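Local coordinates for protein ribonucleoside-diphosphate reductase, alpha chain (Actinobacillus ureae ATCC 25976, PDB 6DQX) that probably reduces ribonucleoside diphosphates to deoxyribonucleotides, as the catalytic subunit of a class Id ribonucleotide reductase, at residues L540-E544 against L545-S549. Numbering follows the deposited sequence.
Sequences LTAEE and LGLKS
Leu-547 N reaches back to Ala-542 O (3.1 Å) where helix 532-544 ends, the bond of the Schellman motif that spans five residues. Inside it, Gly-546 N donates to Glu-543 O at 3.2 Å, the N approaching over the face of the carbonyl, 66° out of its plane. One residue back, the i to i+4 pattern still holds: Leu-545 N donates to Thr-541 O at 2.8 Å. The carbonyls of Thr-541, Ala-542 and Glu-543 thus each receive an amide from residues 545-547. Gly-546 makes the reversal with a positive phi of 99°, the usual residue and backbone region at the C' position of a Schellman motif. The hydrophobic contact that often accompanies this cap is present too: Leu-547 CD2 lies 4.1 Å from Ala-542 CB, while Leu-547 CB rests 3.4 Å from Ala-542 O. On an adjacent side of the helix, Thr-541 and Leu-545, one turn apart, extend alongside each other in the same direction. Because Thr-541 CG2 stands anti to its own backbone N, the methyl faces Leu-545 CD1 at 3.7 Å, and the hydroxyl OG1 turns back to bond Gln-537 O one turn earlier. The acidic ends are held outside the turn, Glu-543 OE1 by His-216 ND1 and the extended Glu-544 through a salt bridge from OE2 to Lys-223, while Asn-253 ND2 bonds Leu-547 O and also Glu-543 O, which so takes two donors, Gly-546 N and Asn-253 ND2. Helix 216-223 packs against Leu-540 and Glu-543, whereas helix 502-513 meets Leu-545 and Leu-547 through Ala-510; beyond the cap the chain enters strand 549-554, which pairs antiparallel with strand 247-249 and parallel with strand 524-525 in the barrel domain.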
# COMPACT_ATOMS: atom_id res chain seq x y z
N LEU A 540 10.33 -10.63 33.47
CA LEU A 540 11.33 -9.77 34.08
C LEU A 540 12.67 -10.51 34.25
O LEU A 540 13.75 -9.94 34.00
CB LEU A 540 10.85 -9.23 35.42
CG LEU A 540 9.64 -8.28 35.36
CD1 LEU A 540 9.18 -7.94 36.77
CD2 LEU A 540 9.98 -7.03 34.57
N THR A 541 12.59 -11.77 34.65
CA THR A 541 13.79 -12.62 34.73
C THR A 541 14.44 -12.78 33.36
O THR A 541 15.67 -12.68 33.25
CB THR A 541 13.45 -13.96 35.34
OG1 THR A 541 13.04 -13.74 36.70
CG2 THR A 541 14.63 -14.92 35.31
N ALA A 542 13.62 -12.96 32.32
CA ALA A 542 14.13 -13.06 30.94
C ALA A 542 14.99 -11.86 30.58
O ALA A 542 16.12 -12.03 30.10
CB ALA A 542 12.99 -13.22 29.95
N GLU A 543 14.47 -10.65 30.83
CA GLU A 543 15.23 -9.44 30.58
C GLU A 543 16.47 -9.36 31.46
O GLU A 543 17.55 -8.99 30.99
CB GLU A 543 14.40 -8.16 30.78
CG GLU A 543 15.17 -6.89 30.42
CD GLU A 543 15.87 -6.19 31.58
OE1 GLU A 543 16.68 -5.27 31.32
OE2 GLU A 543 15.64 -6.54 32.75
N GLU A 544 16.32 -9.66 32.74
CA GLU A 544 17.46 -9.61 33.68
C GLU A 544 18.60 -10.54 33.27
O GLU A 544 19.77 -10.19 33.39
CB GLU A 544 17.05 -9.94 35.12
CG GLU A 544 16.41 -8.78 35.85
CD GLU A 544 15.72 -9.22 37.13
OE1 GLU A 544 16.27 -10.12 37.81
OE2 GLU A 544 14.62 -8.66 37.44
N LEU A 545 18.25 -11.71 32.77
CA LEU A 545 19.26 -12.70 32.35
C LEU A 545 19.89 -12.43 30.98
O LEU A 545 20.81 -13.14 30.60
CB LEU A 545 18.67 -14.09 32.42
CG LEU A 545 18.36 -14.60 33.84
CD1 LEU A 545 17.83 -16.01 33.80
CD2 LEU A 545 19.59 -14.52 34.75
N GLY A 546 19.42 -11.42 30.25
CA GLY A 546 20.03 -10.99 29.00
C GLY A 546 19.37 -11.49 27.73
O GLY A 546 19.96 -11.32 26.66
N LEU A 547 18.19 -12.12 27.81
CA LEU A 547 17.48 -12.58 26.61
C LEU A 547 17.15 -11.37 25.76
O LEU A 547 16.83 -10.29 26.29
CB LEU A 547 16.18 -13.34 26.91
CG LEU A 547 16.31 -14.85 27.07
CD1 LEU A 547 17.21 -15.13 28.24
CD2 LEU A 547 14.97 -15.54 27.22
N LYS A 548 17.31 -11.52 24.45
CA LYS A 548 17.08 -10.39 23.53
C LYS A 548 15.62 -10.34 23.06
O LYS A 548 15.16 -9.27 22.58
CB LYS A 548 18.03 -10.47 22.34
CG LYS A 548 19.49 -10.53 22.73
CD LYS A 548 20.35 -10.87 21.53
CE LYS A 548 21.81 -10.75 21.85
NZ LYS A 548 22.72 -11.09 20.73
N SER A 549 14.90 -11.45 23.19
CA SER A 549 13.50 -11.51 22.76
C SER A 549 12.75 -12.65 23.40
O SER A 549 13.35 -13.57 23.97
CB SER A 549 13.40 -11.64 21.23
OG SER A 549 14.02 -12.84 20.77